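Local coordinates for cytoplasmic export protein 1 (Saccharomyces cerevisiae, PDB 3VWA), which binds tRNA and takes part in its nuclear export, possibly collecting it from export receptors at the nuclear pore and passing aminoacylated tRNA to the translation machinery, at residues 11-17 with 29-34; 39-44 with 85-91. The contacts are given in a common frame with arbitrary orientation. Numbering follows the deposited sequence.

Contact 1 (11-17 with 29-34); sequences FPYTIEE and FDGTRK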
loop_
_atom_site.group_PDB
_atom_site.type_symbol
_atom_site.label_atom_id
_atom_site.label_comp_id
_atom_site.label_asym_id
_atom_site.label_seq_id
_atom_site.Cartn_x
_atom_site.Cartn_y
_atom_site.Cartn_z
ATOM N N PHE A 11 -8.575 2.928 -33.775
ATOM C CA PHE A 11 -9.265 2.742 -32.499
ATOM C C PHE A 11 -8.571 3.505 -31.348
ATOM O O PHE A 11 -7.387 3.369 -31.120
ATOM C CB PHE A 11 -9.432 1.251 -32.176
ATOM C CG PHE A 11 -10.420 0.951 -31.041
ATOM C CD1 PHE A 11 -10.032 0.172 -29.948
ATOM C CD2 PHE A 11 -11.750 1.400 -31.088
ATOM C CE1 PHE A 11 -10.925 -0.133 -28.927
ATOM C CE2 PHE A 11 -12.655 1.108 -30.063
ATOM C CZ PHE A 11 -12.226 0.342 -28.976
ATOM N N PRO A 12 -9.329 4.316 -30.613
ATOM C CA PRO A 12 -8.733 5.166 -29.557
ATOM C C PRO A 12 -8.152 4.420 -28.313
ATOM O O PRO A 12 -7.595 5.064 -27.436
ATOM C CB PRO A 12 -9.894 6.074 -29.130
ATOM C CG PRO A 12 -11.015 5.829 -30.087
ATOM C CD PRO A 12 -10.777 4.507 -30.765
ATOM N N TYR A 13 -8.261 3.097 -28.241
ATOM C CA TYR A 13 -7.844 2.399 -27.045
ATOM C C TYR A 13 -7.050 1.183 -27.420
ATOM O O TYR A 13 -7.249 0.608 -28.507
ATOM C CB TYR A 13 -9.077 2.005 -26.218
ATOM C CG TYR A 13 -10.009 3.193 -25.958
ATOM C CD1 TYR A 13 -9.796 4.050 -24.896
ATOM C CD2 TYR A 13 -11.086 3.460 -26.798
ATOM C CE1 TYR A 13 -10.643 5.138 -24.664
ATOM C CE2 TYR A 13 -11.933 4.524 -26.575
ATOM C CZ TYR A 13 -11.709 5.369 -25.519
ATOM O OH TYR A 13 -12.547 6.439 -25.296
ATOM N N THR A 14 -6.126 0.793 -26.564
ATOM C CA THR A 14 -5.535 -0.529 -26.748
ATOM C C THR A 14 -6.261 -1.506 -25.826
ATOM O O THR A 14 -6.736 -1.119 -24.769
ATOM C CB THR A 14 -4.052 -0.530 -26.405
ATOM O OG1 THR A 14 -3.919 -0.154 -25.036
ATOM C CG2 THR A 14 -3.293 0.467 -27.297
ATOM N N ILE A 15 -6.336 -2.762 -26.208
ATOM C CA ILE A 15 -7.076 -3.738 -25.426
ATOM C C ILE A 15 -6.168 -4.904 -25.175
ATOM O O ILE A 15 -5.520 -5.444 -26.102
ATOM C CB ILE A 15 -8.342 -4.247 -26.163
ATOM C CG1 ILE A 15 -9.250 -3.089 -26.553
ATOM C CG2 ILE A 15 -9.122 -5.276 -25.328
ATOM C CD1 ILE A 15 -10.269 -3.488 -27.610
ATOM N N GLU A 16 -6.114 -5.322 -23.923
ATOM C CA GLU A 16 -5.322 -6.507 -23.631
ATOM C C GLU A 16 -5.984 -7.740 -24.222
ATOM O O GLU A 16 -7.193 -7.741 -24.518
ATOM C CB GLU A 16 -5.076 -6.652 -22.144
ATOM C CG GLU A 16 -4.018 -5.700 -21.614
ATOM C CD GLU A 16 -3.298 -6.324 -20.451
ATOM O OE1 GLU A 16 -3.866 -6.266 -19.337
ATOM O OE2 GLU A 16 -2.202 -6.900 -20.672
ATOM N N GLU A 17 -5.173 -8.776 -24.398
ATOM C CA GLU A 17 -5.524 -9.924 -25.216
ATOM C C GLU A 17 -6.502 -10.893 -24.556
ATOM O O GLU A 17 -7.307 -11.511 -25.253
ATOM C CB GLU A 17 -4.242 -10.669 -25.636
ATOM C CG GLU A 17 -4.433 -11.643 -26.786
ATOM C CD GLU A 17 -3.306 -11.570 -27.816
ATOM O OE1 GLU A 17 -2.840 -12.655 -28.244
ATOM O OE2 GLU A 17 -2.885 -10.444 -28.202
ATOM N N PHE A 29 -12.249 -6.535 -20.465
ATOM C CA PHE A 29 -10.811 -6.453 -20.738
ATOM C C PHE A 29 -10.237 -5.204 -20.088
ATOM O O PHE A 29 -10.888 -4.149 -20.142
ATOM C CB PHE A 29 -10.537 -6.339 -22.269
ATOM C CG PHE A 29 -10.792 -7.606 -23.067
ATOM C CD1 PHE A 29 -9.798 -8.569 -23.189
ATOM C CD2 PHE A 29 -11.997 -7.808 -23.740
ATOM C CE1 PHE A 29 -9.992 -9.725 -23.936
ATOM C CE2 PHE A 29 -12.194 -8.974 -24.489
ATOM C CZ PHE A 29 -11.188 -9.943 -24.581
ATOM N N ASP A 30 -9.025 -5.289 -19.512
ATOM C CA ASP A 30 -8.259 -4.043 -19.231
ATOM C C ASP A 30 -7.767 -3.447 -20.548
ATOM O O ASP A 30 -7.459 -4.174 -21.482
ATOM C CB ASP A 30 -7.015 -4.268 -18.350
ATOM C CG ASP A 30 -7.357 -4.747 -16.931
ATOM O OD1 ASP A 30 -8.484 -4.516 -16.456
ATOM O OD2 ASP A 30 -6.478 -5.363 -16.291
ATOM N N GLY A 31 -7.664 -2.122 -20.581
ATOM C CA GLY A 31 -7.140 -1.415 -21.697
ATOM C C GLY A 31 -6.524 -0.125 -21.215
ATOM O O GLY A 31 -6.480 0.143 -20.000
ATOM N N THR A 32 -6.062 0.680 -22.173
ATOM C CA THR A 32 -5.490 1.973 -21.883
ATOM C C THR A 32 -5.948 2.843 -23.036
ATOM O O THR A 32 -6.043 2.370 -24.184
ATOM C CB THR A 32 -3.931 1.974 -21.870
ATOM O OG1 THR A 32 -3.451 2.260 -23.184
ATOM C CG2 THR A 32 -3.309 0.644 -21.407
ATOM N N ARG A 33 -6.258 4.091 -22.722
ATOM C CA ARG A 33 -6.592 5.104 -23.717
ATOM C C ARG A 33 -5.278 5.526 -24.384
ATOM O O ARG A 33 -4.290 5.843 -23.687
ATOM C CB ARG A 33 -7.296 6.300 -23.054
ATOM C CG ARG A 33 -7.965 7.251 -24.048
ATOM C CD ARG A 33 -8.072 8.655 -23.474
ATOM N NE ARG A 33 -9.391 9.021 -22.997
ATOM C CZ ARG A 33 -9.643 9.806 -21.939
ATOM N NH1 ARG A 33 -10.890 10.081 -21.622
ATOM N NH2 ARG A 33 -8.680 10.288 -21.190
ATOM N N LYS A 34 -5.236 5.481 -25.720
ATOM C CA LYS A 34 -3.948 5.647 -26.444
ATOM C C LYS A 34 -3.273 7.002 -26.297
ATOM O O LYS A 34 -2.145 7.088 -25.794
ATOM C CB LYS A 34 -4.051 5.236 -27.916
ATOM C CG LYS A 34 -3.539 3.827 -28.104
ATOM C CD LYS A 34 -3.319 3.494 -29.574
ATOM C CE LYS A 34 -4.635 3.571 -30.322
ATOM N NZ LYS A 34 -4.800 2.409 -31.244
#
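Strand 13-15 pairs antiparallel with the 29-33 part of strand 26-33 in the small-lobe sheet of the kinase-like domain, the part of this chain that precedes the HEAT repeats. The axes are 4.7 Å apart at closest approach. Thr14 and Thr32 form the hydrogen-bonded pair. Thr14 N gives to Thr32 O (2.9 Å), and Thr32 N gives to Thr14 O (3.2 Å). The pairing extends beyond them at both ends: Lys34 N donates to Pro12 O (2.9 Å), and Glu16 N donates to Asp30 O (3.0 Å). Lys34 NZ makes a weak hydrogen bond to Phe11 O (2.8 Å). The hydroxyls of the two threonines also bond, Thr14 OG1 to Thr32 OG1 at 3.1 Å. On the opposite face Tyr13 sits beside Arg33, with Tyr13 CE1 3.5 Å from Arg33 CG. Their polar ends look elsewhere: Tyr13 OH is hydrogen-bonded to Glu75, and Arg33 makes a salt bridge to Asp36. The other edge of strand 29-33 serves strand 39-45, with backbone bonds from Phe29 to Val42 and from Gly31 to Val40. Ile15 CG2 packs 3.5 Å from Phe29 CB. The like charges of Glu16 OE1 and Asp30 OD2 are 4.1 Å apart. Across from Ile15 lies Gly31. Its CA is 3.1 Å from Thr14 O, so close that a CB there would clash with that oxygen.

Contact 2 (39-44 with 85-91); sequences PVTVFK and FIVTERV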
loop_
_atom_site.group_PDB
_atom_site.type_symbol
_atom_site.label_atom_id
_atom_site.label_comp_id
_atom_site.label_asym_id
_atom_site.label_seq_id
_atom_site.Cartn_x
_atom_site.Cartn_y
_atom_site.Cartn_z
ATOM N N PRO A 39 -5.681 4.415 -18.022
ATOM C CA PRO A 39 -6.225 3.056 -17.844
ATOM C C PRO A 39 -7.737 3.009 -17.968
ATOM O O PRO A 39 -8.424 3.799 -17.359
ATOM C CB PRO A 39 -5.841 2.713 -16.397
ATOM C CG PRO A 39 -4.622 3.546 -16.125
ATOM C CD PRO A 39 -4.949 4.852 -16.814
ATOM N N VAL A 40 -8.255 2.083 -18.766
ATOM C CA VAL A 40 -9.694 2.001 -18.981
ATOM C C VAL A 40 -10.112 0.551 -18.939
ATOM O O VAL A 40 -9.298 -0.356 -18.968
ATOM C CB VAL A 40 -10.091 2.571 -20.370
ATOM C CG1 VAL A 40 -9.682 4.044 -20.518
ATOM C CG2 VAL A 40 -9.461 1.732 -21.496
ATOM N N THR A 41 -11.401 0.330 -18.884
ATOM C CA THR A 41 -11.912 -1.029 -18.995
ATOM C C THR A 41 -12.802 -1.041 -20.202
ATOM O O THR A 41 -13.642 -0.170 -20.362
ATOM C CB THR A 41 -12.735 -1.417 -17.751
ATOM O OG1 THR A 41 -11.803 -1.630 -16.705
ATOM C CG2 THR A 41 -13.530 -2.719 -17.968
ATOM N N VAL A 42 -12.612 -2.050 -21.034
ATOM C CA VAL A 42 -13.338 -2.231 -22.259
ATOM C C VAL A 42 -14.283 -3.446 -22.125
ATOM O O VAL A 42 -13.845 -4.605 -21.907
ATOM C CB VAL A 42 -12.318 -2.441 -23.415
ATOM C CG1 VAL A 42 -13.034 -2.901 -24.676
ATOM C CG2 VAL A 42 -11.465 -1.172 -23.647
ATOM N N PHE A 43 -15.581 -3.186 -22.228
ATOM C CA PHE A 43 -16.561 -4.257 -22.262
ATOM C C PHE A 43 -16.911 -4.582 -23.725
ATOM O O PHE A 43 -17.403 -3.729 -24.501
ATOM C CB PHE A 43 -17.829 -3.878 -21.501
ATOM C CG PHE A 43 -17.644 -3.800 -20.015
ATOM C CD1 PHE A 43 -17.784 -4.956 -19.204
ATOM C CD2 PHE A 43 -17.399 -2.564 -19.393
ATOM C CE1 PHE A 43 -17.652 -4.834 -17.807
ATOM C CE2 PHE A 43 -17.255 -2.483 -18.019
ATOM C CZ PHE A 43 -17.396 -3.611 -17.236
ATOM N N LYS A 44 -16.623 -5.822 -24.095
ATOM C CA LYS A 44 -16.826 -6.273 -25.448
ATOM C C LYS A 44 -18.045 -7.181 -25.445
ATOM O O LYS A 44 -18.065 -8.185 -24.729
ATOM C CB LYS A 44 -15.590 -7.039 -25.920
ATOM C CG LYS A 44 -15.779 -7.771 -27.241
ATOM C CD LYS A 44 -14.428 -7.996 -27.896
ATOM C CE LYS A 44 -14.568 -7.882 -29.399
ATOM N NZ LYS A 44 -15.516 -8.889 -29.913
ATOM N N PHE A 85 -18.446 -2.162 -28.223
ATOM C CA PHE A 85 -17.796 -1.859 -26.951
ATOM C C PHE A 85 -18.497 -0.796 -26.149
ATOM O O PHE A 85 -19.149 0.103 -26.689
ATOM C CB PHE A 85 -16.378 -1.355 -27.139
ATOM C CG PHE A 85 -15.474 -2.265 -27.944
ATOM C CD1 PHE A 85 -15.196 -3.572 -27.510
ATOM C CD2 PHE A 85 -14.829 -1.794 -29.106
ATOM C CE1 PHE A 85 -14.322 -4.398 -28.217
ATOM C CE2 PHE A 85 -13.953 -2.641 -29.837
ATOM C CZ PHE A 85 -13.705 -3.938 -29.387
ATOM N N ILE A 86 -18.342 -0.933 -24.834
ATOM C CA ILE A 86 -18.555 0.145 -23.882
ATOM C C ILE A 86 -17.228 0.325 -23.141
ATOM O O ILE A 86 -16.694 -0.606 -22.463
ATOM C CB ILE A 86 -19.698 -0.171 -22.893
ATOM C CG1 ILE A 86 -21.020 -0.458 -23.635
ATOM C CG2 ILE A 86 -19.836 0.957 -21.879
ATOM C CD1 ILE A 86 -22.139 -1.037 -22.765
ATOM N N VAL A 87 -16.685 1.526 -23.247
ATOM C CA VAL A 87 -15.391 1.814 -22.630
ATOM C C VAL A 87 -15.585 2.716 -21.417
ATOM O O VAL A 87 -16.210 3.806 -21.519
ATOM C CB VAL A 87 -14.393 2.437 -23.626
ATOM C CG1 VAL A 87 -12.995 2.422 -23.030
ATOM C CG2 VAL A 87 -14.378 1.667 -24.942
ATOM N N THR A 88 -15.076 2.261 -20.267
ATOM C CA THR A 88 -15.375 2.980 -18.979
ATOM C C THR A 88 -14.101 3.281 -18.292
ATOM O O THR A 88 -13.038 2.806 -18.732
ATOM C CB THR A 88 -16.190 2.109 -17.982
ATOM O OG1 THR A 88 -15.411 0.964 -17.600
ATOM C CG2 THR A 88 -17.504 1.678 -18.603
ATOM N N GLU A 89 -14.175 4.040 -17.204
ATOM C CA GLU A 89 -13.002 4.144 -16.306
ATOM C C GLU A 89 -12.554 2.709 -15.882
ATOM O O GLU A 89 -13.307 1.754 -15.928
ATOM C CB GLU A 89 -13.246 5.033 -15.071
ATOM C CG GLU A 89 -14.151 6.245 -15.259
ATOM C CD GLU A 89 -13.558 7.572 -14.731
ATOM O OE1 GLU A 89 -13.840 8.000 -13.579
ATOM O OE2 GLU A 89 -12.805 8.214 -15.497
ATOM N N ARG A 90 -11.298 2.565 -15.534
ATOM C CA ARG A 90 -10.818 1.280 -15.152
ATOM C C ARG A 90 -11.636 0.825 -13.946
ATOM O O ARG A 90 -11.686 1.508 -12.918
ATOM C CB ARG A 90 -9.353 1.355 -14.765
ATOM C CG ARG A 90 -8.767 -0.015 -14.437
ATOM C CD ARG A 90 -8.882 -1.007 -15.598
ATOM N NE ARG A 90 -7.873 -0.792 -16.640
ATOM C CZ ARG A 90 -6.603 -1.186 -16.547
ATOM N NH1 ARG A 90 -5.755 -0.928 -17.545
ATOM N NH2 ARG A 90 -6.170 -1.836 -15.453
ATOM N N VAL A 91 -12.287 -0.307 -14.094
ATOM C CA VAL A 91 -12.961 -0.936 -12.985
ATOM C C VAL A 91 -12.427 -2.355 -12.785
ATOM O O VAL A 91 -11.754 -2.906 -13.670
ATOM C CB VAL A 91 -14.476 -0.999 -13.174
ATOM C CG1 VAL A 91 -15.096 0.370 -12.965
ATOM C CG2 VAL A 91 -14.837 -1.632 -14.535
HETATM O O HOH W 1 -10.027 5.330 -15.678
#
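Arg90 lays one face of its guanidinium over Pro39, with Arg90 NH1 3.8 Å from Pro39 CB. Its NE donates to Val40 O (2.8 Å), and NH1 bonds to Gly31 O on the next strand. Water 1 joins Pro39 O (2.8 Å) to Arg90 N (3.0 Å). Beyond this end the antiparallel pairing is regular. Thr41 N bonds to Thr88 O (3.0 Å) and Thr88 N to Thr41 O (2.8 Å). Phe43 N bonds to Ile86 O (2.8 Å) and Ile86 N to Phe43 O (3.0 Å). Thr41 OG1 takes a bond from Val91 N (3.0 Å). Val40, Val42, Val87 and Phe85 pack together, with Val42 CG1 3.6 Å from Phe85 CD1. Lys44 lies beside Phe85 on this face, and its NZ bonds to Gln82 O. On the other face Phe43 stacks on Phe147 and meets Phe137 edge-to-face. The arrangement is consistent with the small-lobe sheet of the protein-kinase fold, in which the strand equivalent to 85-89 leads into the hinge to the large lobe.

From the N terminus, contact 1 comes first. It closes residues 18-28, which hold strand 21-22 and the start of strand 26-33. The chain then turns through residues 35-38 and enters strand 39-45, the start of contact 2. Contact 2 closes a longer excursion, 45-84, which holds helix 52-64 and strand 73-77. The two closures follow one another, neither nesting nor crossing. Their centres are about 8 Å apart because strands 26-33 and 39-45 are neighbours in one sheet. Phe29 O to Val42 N, at 2.9 Å, is one of the links between them. Phe11, just before the first strand, also packs against Phe85 in contact 2, with Phe11 CZ 3.4 Å from Phe85 CD2.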